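Local coordinates for kinetochore-associated protein NSL1 homolog (Homo sapiens, PDB 5LSI) that forms part of the MIS12 complex, which is required for kinetochore formation and for normal chromosome alignment and segregation during mitosis, at residues B[33-38]-B[52-57]; B[15-20]-B[63-68]. All blocks are in the same frame, centred on the assembly; numbering follows the deposited sequence.

Interaction 1: B[33-38]-B[52-57]; sequences FVQKLG and DAQWTF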
loop_
_atom_site.group_PDB
_atom_site.type_symbol
_atom_site.label_atom_id
_atom_site.label_comp_id
_atom_site.label_asym_id
_atom_site.label_seq_id
_atom_site.Cartn_x
_atom_site.Cartn_y
_atom_site.Cartn_z
ATOM N N PHE B 33 11.154 0.322 1.285
ATOM C CA PHE B 33 10.932 1.140 2.474
ATOM C C PHE B 33 10.602 0.288 3.694
ATOM O O PHE B 33 10.917 0.681 4.823
ATOM C CB PHE B 33 9.831 2.165 2.199
ATOM C CG PHE B 33 10.181 3.134 1.107
ATOM C CD1 PHE B 33 10.769 4.351 1.407
ATOM C CD2 PHE B 33 9.952 2.815 -0.222
ATOM C CE1 PHE B 33 11.106 5.238 0.403
ATOM C CE2 PHE B 33 10.290 3.695 -1.229
ATOM C CZ PHE B 33 10.867 4.908 -0.917
ATOM N N VAL B 34 9.986 -0.878 3.495
ATOM C CA VAL B 34 9.784 -1.793 4.614
ATOM C C VAL B 34 11.121 -2.353 5.090
ATOM O O VAL B 34 11.353 -2.498 6.297
ATOM C CB VAL B 34 8.809 -2.916 4.220
ATOM C CG1 VAL B 34 8.631 -3.890 5.374
ATOM C CG2 VAL B 34 7.471 -2.329 3.802
ATOM N N GLN B 35 12.019 -2.675 4.152
ATOM C CA GLN B 35 13.327 -3.209 4.522
ATOM C C GLN B 35 14.126 -2.206 5.343
ATOM O O GLN B 35 14.854 -2.590 6.264
ATOM C CB GLN B 35 14.104 -3.608 3.266
ATOM C CG GLN B 35 13.440 -4.697 2.446
ATOM C CD GLN B 35 13.494 -6.048 3.127
ATOM O OE1 GLN B 35 12.498 -6.768 3.184
ATOM N NE2 GLN B 35 14.666 -6.403 3.644
ATOM N N LYS B 36 13.999 -0.914 5.029
ATOM C CA LYS B 36 14.735 0.108 5.765
ATOM C C LYS B 36 14.331 0.172 7.232
ATOM O O LYS B 36 15.084 0.717 8.045
ATOM C CB LYS B 36 14.537 1.479 5.115
ATOM C CG LYS B 36 14.910 1.537 3.646
ATOM C CD LYS B 36 16.334 1.075 3.402
ATOM C CE LYS B 36 17.168 2.187 2.781
ATOM N NZ LYS B 36 18.581 1.772 2.550
ATOM N N LEU B 37 13.160 -0.361 7.589
ATOM C CA LEU B 37 12.773 -0.435 8.993
ATOM C C LEU B 37 13.678 -1.355 9.794
ATOM O O LEU B 37 13.760 -1.201 11.018
ATOM C CB LEU B 37 11.337 -0.926 9.124
ATOM C CG LEU B 37 10.236 0.012 8.659
ATOM C CD1 LEU B 37 9.022 -0.826 8.316
ATOM C CD2 LEU B 37 9.917 1.019 9.751
ATOM N N GLY B 38 14.346 -2.309 9.135
ATOM C CA GLY B 38 15.191 -3.246 9.852
ATOM C C GLY B 38 16.286 -2.567 10.649
ATOM O O GLY B 38 16.769 -3.120 11.637
ATOM N N ASP B 52 7.002 -10.347 8.307
ATOM C CA ASP B 52 5.633 -10.058 8.725
ATOM C C ASP B 52 5.182 -8.696 8.209
ATOM O O ASP B 52 4.083 -8.562 7.656
ATOM C CB ASP B 52 5.539 -10.125 10.251
ATOM C CG ASP B 52 4.153 -9.798 10.766
ATOM O OD1 ASP B 52 3.163 -10.128 10.078
ATOM O OD2 ASP B 52 4.054 -9.206 11.862
ATOM N N ALA B 53 6.030 -7.675 8.367
ATOM C CA ALA B 53 5.673 -6.330 7.918
ATOM C C ALA B 53 5.497 -6.271 6.407
ATOM O O ALA B 53 4.578 -5.614 5.907
ATOM C CB ALA B 53 6.733 -5.324 8.369
ATOM N N GLN B 54 6.378 -6.942 5.660
ATOM C CA GLN B 54 6.254 -6.969 4.207
ATOM C C GLN B 54 4.944 -7.621 3.777
ATOM O O GLN B 54 4.238 -7.111 2.898
ATOM C CB GLN B 54 7.444 -7.714 3.600
ATOM C CG GLN B 54 7.578 -7.532 2.111
ATOM C CD GLN B 54 8.245 -6.221 1.761
ATOM O OE1 GLN B 54 7.576 -5.246 1.416
ATOM N NE2 GLN B 54 9.572 -6.187 1.853
ATOM N N TRP B 55 4.610 -8.760 4.393
ATOM C CA TRP B 55 3.394 -9.491 4.044
ATOM C C TRP B 55 2.145 -8.718 4.454
ATOM O O TRP B 55 1.138 -8.727 3.739
ATOM C CB TRP B 55 3.430 -10.876 4.696
ATOM C CG TRP B 55 2.152 -11.641 4.594
ATOM C CD1 TRP B 55 1.477 -11.978 3.450
ATOM C CD2 TRP B 55 1.389 -12.175 5.680
ATOM N NE1 TRP B 55 0.335 -12.689 3.766
ATOM C CE2 TRP B 55 0.260 -12.820 5.130
ATOM C CE3 TRP B 55 1.552 -12.170 7.067
ATOM C CZ2 TRP B 55 -0.701 -13.452 5.924
ATOM C CZ3 TRP B 55 0.598 -12.798 7.854
ATOM C CH2 TRP B 55 -0.512 -13.431 7.283
ATOM N N THR B 56 2.190 -8.041 5.605
ATOM C CA THR B 56 1.089 -7.167 5.996
ATOM C C THR B 56 0.934 -6.020 5.010
ATOM O O THR B 56 -0.187 -5.667 4.625
ATOM C CB THR B 56 1.324 -6.625 7.407
ATOM O OG1 THR B 56 1.390 -7.716 8.333
ATOM C CG2 THR B 56 0.205 -5.689 7.812
ATOM N N PHE B 57 2.053 -5.432 4.582
ATOM C CA PHE B 57 2.003 -4.331 3.626
ATOM C C PHE B 57 1.385 -4.779 2.307
ATOM O O PHE B 57 0.464 -4.139 1.788
ATOM C CB PHE B 57 3.408 -3.769 3.406
ATOM C CG PHE B 57 3.502 -2.789 2.271
ATOM C CD1 PHE B 57 2.939 -1.528 2.377
ATOM C CD2 PHE B 57 4.166 -3.127 1.100
ATOM C CE1 PHE B 57 3.026 -0.623 1.331
ATOM C CE2 PHE B 57 4.261 -2.227 0.052
ATOM C CZ PHE B 57 3.687 -0.976 0.165
#
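Val34 and Gln54 mark the nearest approach of the two backbones, with CA atoms 6.3 Å apart, where helix 20-35 and helix 46-62 pass each other in opposite directions. Val34 makes the largest single contribution to the contact, and a short, branched side chain suits the close spacing. Its CG1, anti to the backbone N (chi1 178°), lies 3.8 Å from Ala53 CB. Alanine fits here because its single methyl gives an apolar surface without holding the helices apart. The other branch, Val34 CG2, turns to Phe57 and meets the ring obliquely, 4.3 Å from Phe57 CG. Phe57 also touches Leu27 and Cys30, so the ring continues the apolar seam along helix 20-35. The two helices thus form an antiparallel helical hairpin in this N-terminal part of NSL1. A chain of another protein covers more of it: an aromatic side chain of that chain packs on Val34, and the ring of Phe33 also meets an aromatic ring there.

Gln54 reaches the contact through a bend in its chain, with CD swung round at chi2 (81°), and its carboxamide rests against Val34. Gln54 OE1 is 3.8 Å from Val34 CB and equally far from Val34 CG2. This oxygen is buried by the contact and has no polar partner in the model, whereas NE2 of the same amide makes a weak hydrogen bond to Gly31 O. Gln35 crosses Gln54 at about a right angle on the exposed margin, where a long polar side chain can remain solvated. Their amide planes are nearly coplanar, 14° apart, with Gln35 OE1 3.3 Å from Gln54 NE2.

Interaction 2: B[15-20]-B[63-68]; sequences VRCTSK and ENISIN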
loop_
_atom_site.group_PDB
_atom_site.type_symbol
_atom_site.label_atom_id
_atom_site.label_comp_id
_atom_site.label_asym_id
_atom_site.label_seq_id
_atom_site.Cartn_x
_atom_site.Cartn_y
_atom_site.Cartn_z
ATOM N N VAL B 15 -9.531 0.257 -5.018
ATOM C CA VAL B 15 -8.929 0.890 -6.186
ATOM C C VAL B 15 -9.056 -0.047 -7.380
ATOM O O VAL B 15 -8.654 -1.215 -7.316
ATOM C CB VAL B 15 -7.465 1.254 -5.903
ATOM C CG1 VAL B 15 -6.867 2.016 -7.077
ATOM C CG2 VAL B 15 -7.365 2.067 -4.623
ATOM N N ARG B 16 -9.625 0.460 -8.471
ATOM C CA ARG B 16 -9.949 -0.350 -9.646
ATOM C C ARG B 16 -8.718 -0.458 -10.534
ATOM O O ARG B 16 -8.423 0.445 -11.319
ATOM C CB ARG B 16 -11.119 0.261 -10.409
ATOM C CG ARG B 16 -12.457 0.086 -9.722
ATOM C CD ARG B 16 -13.445 1.171 -10.112
ATOM N NE ARG B 16 -14.740 0.962 -9.469
ATOM C CZ ARG B 16 -15.734 1.843 -9.479
ATOM N NH1 ARG B 16 -15.585 3.008 -10.096
ATOM N NH2 ARG B 16 -16.876 1.559 -8.868
ATOM N N CYS B 17 -8.002 -1.571 -10.429
ATOM C CA CYS B 17 -6.802 -1.800 -11.215
ATOM C C CYS B 17 -7.072 -2.825 -12.308
ATOM O O CYS B 17 -8.049 -3.578 -12.259
ATOM C CB CYS B 17 -5.645 -2.268 -10.328
ATOM S SG CYS B 17 -5.086 -1.015 -9.153
ATOM N N THR B 18 -6.185 -2.844 -13.301
ATOM C CA THR B 18 -6.311 -3.732 -14.449
ATOM C C THR B 18 -5.184 -4.743 -14.579
ATOM O O THR B 18 -5.405 -5.810 -15.153
ATOM C CB THR B 18 -6.380 -2.921 -15.752
ATOM O OG1 THR B 18 -5.137 -2.240 -15.957
ATOM C CG2 THR B 18 -7.503 -1.901 -15.690
ATOM N N SER B 19 -3.987 -4.444 -14.073
ATOM C CA SER B 19 -2.815 -5.289 -14.277
ATOM C C SER B 19 -2.303 -5.794 -12.934
ATOM O O SER B 19 -1.777 -5.018 -12.129
ATOM C CB SER B 19 -1.718 -4.533 -15.023
ATOM O OG SER B 19 -0.548 -5.323 -15.105
ATOM N N LYS B 20 -2.432 -7.103 -12.710
ATOM C CA LYS B 20 -1.900 -7.714 -11.499
ATOM C C LYS B 20 -0.377 -7.642 -11.460
ATOM O O LYS B 20 0.214 -7.436 -10.394
ATOM C CB LYS B 20 -2.379 -9.163 -11.413
ATOM C CG LYS B 20 -2.296 -9.796 -10.042
ATOM C CD LYS B 20 -3.085 -11.096 -10.018
ATOM C CE LYS B 20 -2.835 -11.882 -8.744
ATOM N NZ LYS B 20 -3.652 -13.125 -8.696
ATOM N N GLU B 63 -5.732 -6.503 -0.782
ATOM C CA GLU B 63 -7.128 -6.633 -0.379
ATOM C C GLU B 63 -7.927 -5.358 -0.608
ATOM O O GLU B 63 -9.156 -5.387 -0.477
ATOM C CB GLU B 63 -7.223 -7.040 1.093
ATOM C CG GLU B 63 -6.454 -8.302 1.435
ATOM C CD GLU B 63 -7.282 -9.296 2.215
ATOM O OE1 GLU B 63 -8.411 -9.597 1.775
ATOM O OE2 GLU B 63 -6.805 -9.769 3.270
ATOM N N ASN B 64 -7.272 -4.250 -0.956
ATOM C CA ASN B 64 -7.944 -2.976 -1.175
ATOM C C ASN B 64 -7.940 -2.550 -2.638
ATOM O O ASN B 64 -8.201 -1.382 -2.941
ATOM C CB ASN B 64 -7.312 -1.891 -0.305
ATOM C CG ASN B 64 -7.817 -1.931 1.113
ATOM O OD1 ASN B 64 -8.912 -1.449 1.400
ATOM N ND2 ASN B 64 -7.031 -2.516 2.009
ATOM N N ILE B 65 -7.644 -3.472 -3.553
ATOM C CA ILE B 65 -7.768 -3.212 -4.978
ATOM C C ILE B 65 -8.595 -4.330 -5.593
ATOM O O ILE B 65 -8.752 -5.410 -5.020
ATOM C CB ILE B 65 -6.403 -3.099 -5.703
ATOM C CG1 ILE B 65 -5.755 -4.474 -5.863
ATOM C CG2 ILE B 65 -5.464 -2.163 -4.964
ATOM C CD1 ILE B 65 -4.372 -4.424 -6.490
ATOM N N SER B 66 -9.140 -4.047 -6.768
ATOM C CA SER B 66 -9.744 -5.060 -7.614
ATOM C C SER B 66 -8.951 -5.148 -8.911
ATOM O O SER B 66 -8.409 -4.150 -9.393
ATOM C CB SER B 66 -11.216 -4.746 -7.911
ATOM O OG SER B 66 -11.347 -3.495 -8.567
ATOM N N ILE B 67 -8.867 -6.353 -9.459
ATOM C CA ILE B 67 -8.218 -6.591 -10.742
ATOM C C ILE B 67 -9.330 -6.881 -11.741
ATOM O O ILE B 67 -9.880 -7.989 -11.768
ATOM C CB ILE B 67 -7.204 -7.737 -10.675
ATOM C CG1 ILE B 67 -6.117 -7.430 -9.642
ATOM C CG2 ILE B 67 -6.583 -7.988 -12.048
ATOM C CD1 ILE B 67 -5.323 -6.182 -9.949
ATOM N N ASN B 68 -9.669 -5.879 -12.556
ATOM C CA ASN B 68 -10.776 -5.970 -13.509
ATOM C C ASN B 68 -12.073 -6.355 -12.795
ATOM O O ASN B 68 -12.769 -7.298 -13.179
ATOM C CB ASN B 68 -10.451 -6.949 -14.641
ATOM C CG ASN B 68 -9.278 -6.491 -15.488
ATOM O OD1 ASN B 68 -9.212 -5.335 -15.907
ATOM N ND2 ASN B 68 -8.341 -7.397 -15.738
HETATM O O HOH W 1 -10.770 -3.546 -11.398
#
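Ile67 and Cys17 meet because the isoleucine chain turns twice: CG1 stands anti to its carbonyl carbon (chi1 -59°), and chi2 of -61° places CD1 3.9 Å from Cys17 CB. Ser66 holds OG between its backbone N and carbonyl carbon (chi1 60°), which brings the hydroxyl to 3.6 Å from Arg16 CA. The two side chains lie on different faces of the sheet. Val15, Cys17, Ile65 and Ile67 make one face apolar, and there Ile65 and Ile67 also lean on Trp72. Arg16 and Ser66 occupy the other, where polar groups can meet water.

The strands run parallel, and Val15 and Cys17 each use both backbone polar atoms. Val15 N donates to Asn64 O at 3.0 Å, and Val15 O accepts from Ser66 N at 2.9 Å. Two residues on, Cys17 N donates to Ser66 O at 2.8 Å, while Cys17 O takes Asn68 N at 2.8 Å. Cys17 O also accepts from a water at 2.9 Å, and this water is hydrogen-bonded to Ser66 OG as well. Arg16 N instead bonds to an acidic side chain of another protein chain.

Beyond the strands, Asn68 adopts left-handed helical backbone angles, and its OD1 packs against Thr18 CB. Ser19, a short hydroxyl residue suited to an N-cap, bonds to Ala22 N at the start of helix 20-35. The long, extended chain of Lys20 carries NZ to Trp72 O and Ala75 O, with a cation-pi contact to the Trp72 ring. This is a two-stranded parallel sheet whose strands are joined by a helical hairpin rather than by the single helix of a classical beta-alpha-beta crossover.

Overall arrangement
The two contacts close the same helical hairpin at different levels, one between its helices and one between the strands that flank them. Strand 15-17 leads into helix 20-35, and helix 46-62 leads into strand 65-67, so interaction 2 ties together the outer ends of the hairpin while interaction 1 joins its arms nearer the turn. Their centres are 22 Å apart and their nearest atoms about 7 Å, without touching; the helices make the connection. The bonding also differs: backbone hydrogen bonds dominate interaction 2, side-chain packing interaction 1. Another protein chain reaches residues of both contacts, consistent with a hairpin that serves as a binding surface within the MIS12 complex.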